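PDB 3ZVK: toxin of toxin-antitoxin system from Rickettsia felis, which cleaves single-stranded RNA as the toxic component of the VapBC2 toxin-antitoxin system, inhibiting growth until neutralised by its antitoxin VapB2. Local coordinates for the interface of chains A and C and the interface of chains A and B. Residues are numbered along the deposited sequence; one frame, centred on the assembly and turned at random. Chains: chain A/B, Toxin of toxin-antitoxin system; chain C, Antitoxin of toxin-antitoxin system VAPB.

Contacts 1 and 4 belong to the toxin-antitoxin interface, contacts 2 and 3 to the two-fold toxin-toxin interface. Measured between the centres of their C-alpha atoms, contacts 1 and 4 lie about 12 Å apart, and both use antitoxin helix 46-57, which touches chain A in both. Contacts 2 and 3, about 24 Å apart, pair the same two helices with the chains exchanged: helix 38-50 of one toxin meets helix 75-90 (76-90 in chain B) of the other. Contact 1 is about 16 Å from contact 2. One toxin can thus bind antitoxin and a second toxin together, as the VapC2(4):VapB2(4) assembly requires.

Contact 1: the interface of chains A and C. Residues chain A 63-64, 66-67; chain C 40, 43, 45, 49.
The segment of VapB2, an AbrB-type antitoxin, that runs from the end of strand 36-41 into helix 46-57 lies on the C-terminal end of helix 54-65 of the PIN-domain toxin, where C:Val49 meets A:Ile63. These two side chains run antiparallel past one another. The CG2 methyl of A:Ile63 is 3.5 Å from the backbone O of C:Val49, and the CG1 methyl of C:Val49 reaches back to 3.7 Å from A:Ile63 O. That placement follows from C:Val49 CG1 standing anti to its own backbone N (chi1 162°), which turns the methyl toward the toxin helix end. The same carbonyl O of A:Ile63 accepts a hydrogen bond from A:Ser66 OG at 2.6 Å, with 143° at the carbonyl oxygen and the donor 20° from the carbonyl plane. This bond fixes the serine hydroxyl, and C:Pro43 CD packs against that OG at 3.5 Å. On one flank, the extended chain of C:Gln40 passes at a slant over A:Ile63 and lays its amide NE2 3.7 Å from CG1. On the other, A:Arg67 passes its aliphatic part by C:Ser45, its CD 3.7 Å from the serine CA. A bend at chi3 carries the guanidinium NH1 to 3.2 Å from C:Pro43 O, a weak hydrogen bond. Within the fold, this patch joins the exit of one toxin helix to the antitoxin linker between its strand and its single modelled alpha-helix.

Contact 2: the interface of chains A and B. Residues chain A 38, 41-42, 45, 70; chain B 75, 78-79.
B:Thr78, early in helix 76-90, presses against helix 38-50 of chain A between A:Leu41 and A:Gln45, burying 63 Å² in the two-fold VapC-VapC interface, where a twin contact exists with the chains exchanged. This is the tight part. Its CG2 methyl comes to 3.3 Å from A:Ser38 O, while its CB rests 3.8 Å from A:Ala42 CA, so that the threonine sits directly on the helix backbone. A:Leu41 crosses it at about a right angle and brings CD2 to 3.2 Å from the threonine OG1. The hydroxyl lies between the backbone N and the carbonyl carbon (chi1 73°) and donates to B:Ala75 O at 2.8 Å, in the carbonyl plane. This bond inside chain B holds the rotation that turns CG2 toward the partner helix. Packing is looser toward strand 69-71, where A:Ile70 CG2 and B:Ala75 CB are 4.1 Å apart. On the water side, A:Gln45 folds at chi2 (-63°), and its amide plane stands 68° from the ring of B:Phe79, without close contact. A water molecule bridges the chains here: it lies within hydrogen-bonding distance of A:Gln45 O and of B:Phe79 O, the latter at 3.0 Å, and it pairs with A:Gln45 NE2 at 2.9 Å.

Contact 3: the interface of chains A and B. Residues chain A 81-83, 86; chain B 45-46, 49-50.
At the apolar centre, A:Gly82 of helix 75-90 and B:Tyr46 of helix 38-50 bring their backbones together, CA to CA at 3.6 Å. The glycine has no side chain to hold the helices apart at this point. Beside it, CE2 of A:Tyr81 lies 4.0 Å from B:Tyr46 CB, while the CG2 methyl of A:Thr86 packs on B:Lys50 CA at 3.9 Å. Outward from this lies a compact polar group around B:Ser49, which buries 58 Å². Its hydroxyl OG may donate to A:Gly82 O at 2.5 Å, but from 70° out of the carbonyl plane, away from the lone pairs; B:Tyr46 O, 2.9 Å from the same OG, competes for the hydrogen. OG also bonds A:Thr86 OG1 at 2.6 Å, direction undecided, and A:Thr86 OG1 can donate to A:Gly82 O at 2.9 Å, nearly in line with C=O (162°). Each hydroxyl has one hydrogen, so these bonds are alternatives, and the structure alone does not show which form. At the rim, A:Glu83 bends at chi2 and sets OE2 3.3 Å from B:Ser49 CB. By gathering hydroxyls and a helix carbonyl across the interface, this patch helps hold two VapC2 toxins together.

Contact 4: the interface of chains A and C. Residues chain A 17; chain C 53-54, 57.
This is a small van der Waals and CH-pi contact of the toxin-antitoxin interface, where A:His17 meets C:Ala54, and it probably helps keep the last turns of antitoxin helix 46-57 on the toxin within each heterodimer. The geometry is that of a methyl over an aromatic face. C:Ala54 CB stands above the centre of the A:His17 imidazole ring, 3.9 Å from its centroid and 3.8 Å above its plane. The approach is even: CB is 3.8 Å from NE2 and 4.1 Å from CD2 of A:His17, so no single ring atom carries the contact. A:His17 is in the loop following toxin helix 7-16, and its backbone takes a left-handed conformation (phi 33°). With chi1 at 45°, the ring lies between the backbone N and the carbonyl carbon and is directed toward the antitoxin; chi2 at -101° then turns its face to the helix. One turn further along that helix, C:Ser57 adds a marginal contact, its OG 4.1 Å from A:His17 CE1. That hydroxyl also makes a weak hydrogen bond back to C:Ala54 O, at 3.4 Å. Toward the other side, the methyl CE of C:Met53 is 4.5 Å from A:His17 CB, a loose neighbour rather than a packed partner. With 77 Å² hidden in all, the patch probably contributes modestly to binding; it gives the toxin a further point of contact with the antitoxin that neutralises it.

Contact 1: the interface of chains A and C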
ATOM      1  N   ILE A  63     -20.208  23.548  -5.557  1.00 44.06           N
ATOM      2  CA  ILE A  63     -20.992  23.653  -6.793  1.00 43.23           C
ATOM      3  C   ILE A  63     -20.077  23.987  -7.983  1.00 45.96           C
ATOM      4  O   ILE A  63     -20.194  23.386  -9.057  1.00 46.75           O
ATOM      5  CB  ILE A  63     -22.141  24.669  -6.606  1.00 46.63           C
ATOM      6  CG1 ILE A  63     -23.237  24.049  -5.719  1.00 48.22           C
ATOM      7  CG2 ILE A  63     -22.741  25.084  -7.932  1.00 46.87           C
ATOM      8  CD1 ILE A  63     -24.128  25.032  -5.061  1.00 50.70           C
ATOM      9  N   PHE A  64     -19.148  24.912  -7.767  1.00 39.60           N
ATOM     10  CA  PHE A  64     -18.176  25.358  -8.757  1.00 38.29           C
ATOM     11  C   PHE A  64     -17.269  24.208  -9.209  1.00 43.95           C
ATOM     12  O   PHE A  64     -17.026  24.059 -10.414  1.00 46.06           O
ATOM     13  CB  PHE A  64     -17.369  26.567  -8.206  1.00 39.19           C
ATOM     14  CG  PHE A  64     -16.415  27.174  -9.202  1.00 39.32           C
ATOM     15  CD1 PHE A  64     -16.882  27.866 -10.303  1.00 40.62           C
ATOM     16  CD2 PHE A  64     -15.053  26.973  -9.087  1.00 41.08           C
ATOM     17  CE1 PHE A  64     -15.996  28.340 -11.277  1.00 41.99           C
ATOM     18  CE2 PHE A  64     -14.168  27.488 -10.036  1.00 43.03           C
ATOM     19  CZ  PHE A  64     -14.646  28.153 -11.133  1.00 40.70           C
ATOM     20  N   SER A  66     -17.970  20.929  -9.077  1.00 34.99           N
ATOM     21  CA  SER A  66     -18.729  19.826  -9.663  1.00 34.21           C
ATOM     22  C   SER A  66     -18.446  19.498 -11.130  1.00 41.68           C
ATOM     23  O   SER A  66     -18.510  18.313 -11.478  1.00 42.52           O
ATOM     24  CB  SER A  66     -20.222  19.970  -9.396  1.00 35.11           C
ATOM     25  OG  SER A  66     -20.779  21.040 -10.120  1.00 38.83           O
ATOM     26  N   ARG A  67     -18.133  20.502 -12.003  1.00 38.34           N
ATOM     27  CA  ARG A  67     -17.863  20.205 -13.425  1.00 37.13           C
ATOM     28  C   ARG A  67     -16.384  20.400 -13.827  1.00 42.01           C
ATOM     29  O   ARG A  67     -16.048  20.306 -15.006  1.00 41.98           O
ATOM     30  CB  ARG A  67     -18.857  20.902 -14.356  1.00 32.59           C
ATOM     31  CG  ARG A  67     -20.303  20.626 -13.979  1.00 41.17           C
ATOM     32  CD  ARG A  67     -21.328  21.057 -15.018  1.00 47.88           C
ATOM     33  NE  ARG A  67     -21.224  20.326 -16.290  1.00 45.54           N
ATOM     34  CZ  ARG A  67     -21.627  19.074 -16.476  1.00 51.36           C
ATOM     35  NH1 ARG A  67     -22.160  18.388 -15.479  1.00 43.36           N
ATOM     36  NH2 ARG A  67     -21.486  18.496 -17.656  1.00 49.53           N
TER
ATOM     37  N   GLN C  40     -23.643  15.991  -3.297  1.00 34.41           N
ATOM     38  CA  GLN C  40     -24.578  17.067  -3.564  1.00 36.26           C
ATOM     39  C   GLN C  40     -25.293  16.855  -4.905  1.00 43.19           C
ATOM     40  O   GLN C  40     -24.768  16.103  -5.723  1.00 42.25           O
ATOM     41  CB  GLN C  40     -23.825  18.415  -3.573  1.00 36.68           C
ATOM     42  CG  GLN C  40     -22.754  18.506  -4.655  1.00 35.19           C
ATOM     43  CD  GLN C  40     -21.965  19.773  -4.678  1.00 43.07           C
ATOM     44  OE1 GLN C  40     -20.904  19.822  -5.293  1.00 39.13           O
ATOM     45  NE2 GLN C  40     -22.456  20.833  -4.053  1.00 43.34           N
ATOM     46  N   PRO C  43     -25.282  19.782 -10.966  1.00 41.49           N
ATOM     47  CA  PRO C  43     -25.824  20.699 -12.004  1.00 41.41           C
ATOM     48  C   PRO C  43     -25.483  20.149 -13.377  1.00 47.42           C
ATOM     49  O   PRO C  43     -24.356  19.695 -13.571  1.00 46.37           O
ATOM     50  CB  PRO C  43     -25.108  22.039 -11.745  1.00 41.83           C
ATOM     51  CG  PRO C  43     -24.432  21.901 -10.389  1.00 44.43           C
ATOM     52  CD  PRO C  43     -24.229  20.431 -10.147  1.00 40.23           C
ATOM     53  N   SER C  45     -24.974  21.603 -16.225  1.00 43.23           N
ATOM     54  CA  SER C  45     -24.078  22.414 -17.062  1.00 44.00           C
ATOM     55  C   SER C  45     -23.535  23.592 -16.323  1.00 47.03           C
ATOM     56  O   SER C  45     -24.005  23.889 -15.233  1.00 45.92           O
ATOM     57  CB  SER C  45     -24.824  22.930 -18.292  1.00 50.11           C
ATOM     58  OG  SER C  45     -25.880  23.796 -17.903  1.00 63.45           O
ATOM     59  N   VAL C  49     -24.554  25.678 -12.887  1.00 50.17           N
ATOM     60  CA  VAL C  49     -23.530  25.879 -11.858  1.00 46.95           C
ATOM     61  C   VAL C  49     -23.536  27.351 -11.414  1.00 54.48           C
ATOM     62  O   VAL C  49     -23.592  27.619 -10.207  1.00 55.32           O
ATOM     63  CB  VAL C  49     -22.125  25.430 -12.354  1.00 47.55           C
ATOM     64  CG1 VAL C  49     -20.995  26.014 -11.496  1.00 44.43           C
ATOM     65  CG2 VAL C  49     -22.019  23.907 -12.435  1.00 45.97           C
TER

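Contact 2: the interface of chains A and B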
ATOM      1  N   SER A  38      -4.491  21.677  -7.569  1.00 37.64           N
ATOM      2  CA  SER A  38      -4.775  21.524  -6.146  1.00 35.44           C
ATOM      3  C   SER A  38      -4.279  22.802  -5.398  1.00 40.67           C
ATOM      4  O   SER A  38      -4.860  23.129  -4.360  1.00 41.00           O
ATOM      5  CB  SER A  38      -4.133  20.257  -5.587  1.00 35.03           C
ATOM      6  OG  SER A  38      -2.739  20.170  -5.839  1.00 39.89           O
ATOM      7  N   LEU A  41      -7.054  25.260  -5.436  1.00 34.17           N
ATOM      8  CA  LEU A  41      -7.999  24.753  -4.431  1.00 33.95           C
ATOM      9  C   LEU A  41      -7.574  25.083  -3.010  1.00 38.45           C
ATOM     10  O   LEU A  41      -8.423  25.440  -2.187  1.00 37.77           O
ATOM     11  CB  LEU A  41      -8.309  23.262  -4.625  1.00 33.09           C
ATOM     12  CG  LEU A  41      -9.412  22.696  -3.742  1.00 35.71           C
ATOM     13  CD1 LEU A  41     -10.774  23.447  -3.922  1.00 35.14           C
ATOM     14  CD2 LEU A  41      -9.464  21.183  -3.809  1.00 34.06           C
ATOM     15  N   ALA A  42      -6.250  25.061  -2.743  1.00 36.18           N
ATOM     16  CA  ALA A  42      -5.685  25.445  -1.447  1.00 35.01           C
ATOM     17  C   ALA A  42      -6.064  26.900  -1.170  1.00 40.45           C
ATOM     18  O   ALA A  42      -6.549  27.210  -0.082  1.00 40.50           O
ATOM     19  CB  ALA A  42      -4.180  25.285  -1.464  1.00 35.96           C
ATOM     20  N   GLN A  45      -9.969  27.173  -0.639  1.00 33.90           N
ATOM     21  CA  GLN A  45     -10.287  26.648   0.701  1.00 32.97           C
ATOM     22  C   GLN A  45      -9.885  27.650   1.814  1.00 37.51           C
ATOM     23  O   GLN A  45     -10.615  27.817   2.793  1.00 39.82           O
ATOM     24  CB  GLN A  45      -9.662  25.267   0.920  1.00 33.33           C
ATOM     25  CG  GLN A  45     -10.456  24.104   0.274  1.00 31.51           C
ATOM     26  CD  GLN A  45     -11.861  23.904   0.833  1.00 40.49           C
ATOM     27  OE1 GLN A  45     -12.725  23.389   0.172  1.00 36.01           O
ATOM     28  NE2 GLN A  45     -12.152  24.353   2.046  1.00 29.16           N
ATOM     29  N   ILE A  70      -9.881  18.369 -10.452  1.00 34.32           N
ATOM     30  CA  ILE A  70      -8.854  18.897  -9.530  1.00 33.21           C
ATOM     31  C   ILE A  70      -7.573  18.089  -9.779  1.00 37.21           C
ATOM     32  O   ILE A  70      -7.576  16.871  -9.608  1.00 36.69           O
ATOM     33  CB  ILE A  70      -9.312  18.891  -8.048  1.00 34.73           C
ATOM     34  CG1 ILE A  70     -10.691  19.582  -7.914  1.00 34.52           C
ATOM     35  CG2 ILE A  70      -8.249  19.572  -7.150  1.00 30.55           C
ATOM     36  CD1 ILE A  70     -11.525  19.003  -6.833  1.00 43.33           C
TER
ATOM     37  N   ALA B  75      -5.885  17.117  -3.309  1.00 35.74           N
ATOM     38  CA  ALA B  75      -7.158  17.766  -2.992  1.00 33.45           C
ATOM     39  C   ALA B  75      -7.489  17.634  -1.502  1.00 38.50           C
ATOM     40  O   ALA B  75      -7.994  18.587  -0.915  1.00 37.13           O
ATOM     41  CB  ALA B  75      -8.276  17.175  -3.855  1.00 33.25           C
ATOM     42  N   THR B  78      -6.003  20.511   0.900  1.00 35.16           N
ATOM     43  CA  THR B  78      -6.561  21.849   0.718  1.00 34.01           C
ATOM     44  C   THR B  78      -7.436  22.337   1.866  1.00 40.30           C
ATOM     45  O   THR B  78      -7.272  23.493   2.270  1.00 41.46           O
ATOM     46  CB  THR B  78      -7.155  22.042  -0.668  1.00 33.74           C
ATOM     47  OG1 THR B  78      -8.379  21.330  -0.761  1.00 29.74           O
ATOM     48  CG2 THR B  78      -6.229  21.605  -1.756  1.00 33.42           C
ATOM     49  N   PHE B  79      -8.337  21.475   2.413  1.00 35.76           N
ATOM     50  CA  PHE B  79      -9.172  21.870   3.546  1.00 35.77           C
ATOM     51  C   PHE B  79      -8.293  22.208   4.769  1.00 42.42           C
ATOM     52  O   PHE B  79      -8.566  23.190   5.442  1.00 45.20           O
ATOM     53  CB  PHE B  79     -10.206  20.782   3.899  1.00 37.90           C
ATOM     54  CG  PHE B  79     -10.891  21.015   5.230  1.00 39.25           C
ATOM     55  CD1 PHE B  79     -11.904  21.967   5.354  1.00 41.60           C
ATOM     56  CD2 PHE B  79     -10.478  20.337   6.375  1.00 41.78           C
ATOM     57  CE1 PHE B  79     -12.489  22.243   6.603  1.00 43.22           C
ATOM     58  CE2 PHE B  79     -11.078  20.596   7.625  1.00 45.84           C
ATOM     59  CZ  PHE B  79     -12.080  21.548   7.722  1.00 44.81           C
TER
HETATM   60  O   HOH W   1     -10.524  25.120   4.337  1.00 43.78           O

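Contact 3: the interface of chains A and B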
ATOM      1  N   TYR A  81       8.936  24.412 -12.174  1.00 59.22           N
ATOM      2  CA  TYR A  81       8.925  25.411 -11.093  1.00 57.56           C
ATOM      3  C   TYR A  81      10.340  25.960 -10.828  1.00 63.67           C
ATOM      4  O   TYR A  81      10.510  27.175 -10.726  1.00 63.66           O
ATOM      5  CB  TYR A  81       8.349  24.798  -9.787  1.00 55.66           C
ATOM      6  CG  TYR A  81       8.478  25.706  -8.586  1.00 54.79           C
ATOM      7  CD1 TYR A  81       7.508  26.657  -8.303  1.00 55.45           C
ATOM      8  CD2 TYR A  81       9.571  25.615  -7.730  1.00 56.08           C
ATOM      9  CE1 TYR A  81       7.609  27.481  -7.187  1.00 56.92           C
ATOM     10  CE2 TYR A  81       9.699  26.456  -6.626  1.00 56.33           C
ATOM     11  CZ  TYR A  81       8.704  27.374  -6.348  1.00 62.60           C
ATOM     12  OH  TYR A  81       8.808  28.197  -5.258  1.00 66.03           O
ATOM     13  N   GLY A  82      11.312  25.054 -10.666  1.00 60.78           N
ATOM     14  CA  GLY A  82      12.701  25.395 -10.396  1.00 62.34           C
ATOM     15  C   GLY A  82      13.304  26.265 -11.471  1.00 68.99           C
ATOM     16  O   GLY A  82      13.962  27.260 -11.158  1.00 69.62           O
ATOM     17  N   GLU A  83      13.045  25.910 -12.745  1.00 66.38           N
ATOM     18  CA  GLU A  83      13.538  26.637 -13.918  1.00 68.22           C
ATOM     19  C   GLU A  83      12.880  28.013 -14.065  1.00 70.61           C
ATOM     20  O   GLU A  83      13.576  28.992 -14.317  1.00 73.76           O
ATOM     21  CB  GLU A  83      13.354  25.793 -15.195  1.00 70.25           C
ATOM     22  CG  GLU A  83      14.278  24.592 -15.277  1.00 77.94           C
ATOM     23  CD  GLU A  83      15.735  24.910 -15.561  1.00 99.25           C
ATOM     24  OE1 GLU A  83      16.067  25.168 -16.741  1.00 88.84           O
ATOM     25  OE2 GLU A  83      16.550  24.879 -14.611  1.00 92.08           O
ATOM     26  N   THR A  86      13.903  30.546 -11.070  1.00 66.94           N
ATOM     27  CA  THR A  86      15.277  30.993 -11.308  1.00 69.41           C
ATOM     28  C   THR A  86      15.320  32.044 -12.419  1.00 77.40           C
ATOM     29  O   THR A  86      15.961  33.079 -12.241  1.00 78.77           O
ATOM     30  CB  THR A  86      16.182  29.786 -11.590  1.00 73.30           C
ATOM     31  OG1 THR A  86      16.159  28.941 -10.444  1.00 70.42           O
ATOM     32  CG2 THR A  86      17.623  30.177 -11.910  1.00 71.99           C
TER
ATOM     33  N   GLN B  45      14.302  21.514  -6.354  1.00 53.99           N
ATOM     34  CA  GLN B  45      14.539  21.751  -7.778  1.00 54.89           C
ATOM     35  C   GLN B  45      14.910  23.194  -8.039  1.00 59.54           C
ATOM     36  O   GLN B  45      15.779  23.452  -8.863  1.00 62.44           O
ATOM     37  CB  GLN B  45      13.364  21.309  -8.632  1.00 54.81           C
ATOM     38  CG  GLN B  45      13.903  20.453  -9.748  1.00 71.41           C
ATOM     39  CD  GLN B  45      13.829  18.985  -9.463  1.00 80.67           C
ATOM     40  OE1 GLN B  45      14.760  18.223  -9.666  1.00 66.04           O
ATOM     41  NE2 GLN B  45      12.635  18.503  -9.169  1.00 83.72           N
ATOM     42  N   TYR B  46      14.333  24.132  -7.281  1.00 55.22           N
ATOM     43  CA  TYR B  46      14.694  25.543  -7.382  1.00 56.99           C
ATOM     44  C   TYR B  46      16.134  25.771  -6.918  1.00 63.10           C
ATOM     45  O   TYR B  46      16.857  26.541  -7.553  1.00 66.49           O
ATOM     46  CB  TYR B  46      13.692  26.433  -6.624  1.00 56.63           C
ATOM     47  CG  TYR B  46      14.209  27.811  -6.278  1.00 58.12           C
ATOM     48  CD1 TYR B  46      14.439  28.764  -7.271  1.00 62.30           C
ATOM     49  CD2 TYR B  46      14.430  28.178  -4.958  1.00 57.41           C
ATOM     50  CE1 TYR B  46      14.888  30.044  -6.954  1.00 64.08           C
ATOM     51  CE2 TYR B  46      14.889  29.454  -4.630  1.00 59.78           C
ATOM     52  CZ  TYR B  46      15.096  30.391  -5.629  1.00 69.48           C
ATOM     53  OH  TYR B  46      15.530  31.651  -5.301  1.00 71.68           O
ATOM     54  N   SER B  49      18.399  24.528  -9.881  1.00 67.49           N
ATOM     55  CA  SER B  49      18.330  25.445 -11.032  1.00 69.73           C
ATOM     56  C   SER B  49      19.046  26.786 -10.795  1.00 74.05           C
ATOM     57  O   SER B  49      19.587  27.378 -11.733  1.00 76.46           O
ATOM     58  CB  SER B  49      16.880  25.687 -11.434  1.00 72.28           C
ATOM     59  OG  SER B  49      16.178  26.305 -10.369  1.00 81.92           O
ATOM     60  N   LYS B  50      19.043  27.244  -9.538  1.00 67.87           N
ATOM     61  CA  LYS B  50      19.660  28.486  -9.090  1.00 68.92           C
ATOM     62  C   LYS B  50      21.193  28.394  -8.990  1.00 74.68           C
ATOM     63  O   LYS B  50      21.893  29.375  -9.239  1.00 76.22           O
ATOM     64  CB  LYS B  50      19.049  28.887  -7.734  1.00 69.16           C
ATOM     65  CG  LYS B  50      19.445  30.267  -7.262  1.00 82.49           C
ATOM     66  CD  LYS B  50      18.260  31.098  -6.838  1.00 88.70           C
ATOM     67  CE  LYS B  50      18.395  32.570  -7.209  1.00 94.35           C
ATOM     68  NZ  LYS B  50      18.348  32.808  -8.685  1.00 96.82           N
TER

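Contact 4: the interface of chains A and C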
ATOM      1  N   HIS A  17     -20.115  35.600 -10.679  1.00 52.55           N
ATOM      2  CA  HIS A  17     -20.782  34.702 -11.643  1.00 52.18           C
ATOM      3  C   HIS A  17     -21.134  35.380 -13.000  1.00 53.60           C
ATOM      4  O   HIS A  17     -22.310  35.497 -13.345  1.00 54.11           O
ATOM      5  CB  HIS A  17     -21.970  33.941 -10.989  1.00 53.31           C
ATOM      6  CG  HIS A  17     -22.856  34.819 -10.150  1.00 58.14           C
ATOM      7  ND1 HIS A  17     -22.757  34.837  -8.760  1.00 59.59           N
ATOM      8  CD2 HIS A  17     -23.775  35.744 -10.536  1.00 60.69           C
ATOM      9  CE1 HIS A  17     -23.624  35.751  -8.352  1.00 60.18           C
ATOM     10  NE2 HIS A  17     -24.261  36.322  -9.386  1.00 61.26           N
TER
ATOM     11  N   MET C  53     -25.018  28.950  -7.809  1.00 54.22           N
ATOM     12  CA  MET C  53     -24.140  29.754  -6.952  1.00 52.06           C
ATOM     13  C   MET C  53     -24.808  31.111  -6.653  1.00 59.74           C
ATOM     14  O   MET C  53     -24.698  31.633  -5.541  1.00 60.46           O
ATOM     15  CB  MET C  53     -22.764  29.984  -7.616  1.00 51.78           C
ATOM     16  CG  MET C  53     -21.874  28.754  -7.644  1.00 51.32           C
ATOM     17  SD  MET C  53     -20.136  29.037  -8.151  1.00 52.58           S
ATOM     18  CE  MET C  53     -20.377  29.940  -9.770  1.00 49.83           C
ATOM     19  N   ALA C  54     -25.499  31.665  -7.649  1.00 58.22           N
ATOM     20  CA  ALA C  54     -26.194  32.950  -7.543  1.00 61.13           C
ATOM     21  C   ALA C  54     -27.372  32.881  -6.560  1.00 68.04           C
ATOM     22  O   ALA C  54     -27.667  33.882  -5.918  1.00 69.46           O
ATOM     23  CB  ALA C  54     -26.666  33.413  -8.920  1.00 63.17           C
ATOM     24  N   SER C  57     -25.938  33.070  -2.782  1.00 72.84           N
ATOM     25  CA  SER C  57     -25.571  34.438  -2.436  1.00 74.54           C
ATOM     26  C   SER C  57     -26.794  35.389  -2.337  1.00 81.40           C
ATOM     27  O   SER C  57     -26.917  36.121  -1.352  1.00 83.45           O
ATOM     28  CB  SER C  57     -24.513  34.964  -3.408  1.00 77.86           C
ATOM     29  OG  SER C  57     -25.059  35.587  -4.565  1.00 89.64           O
TER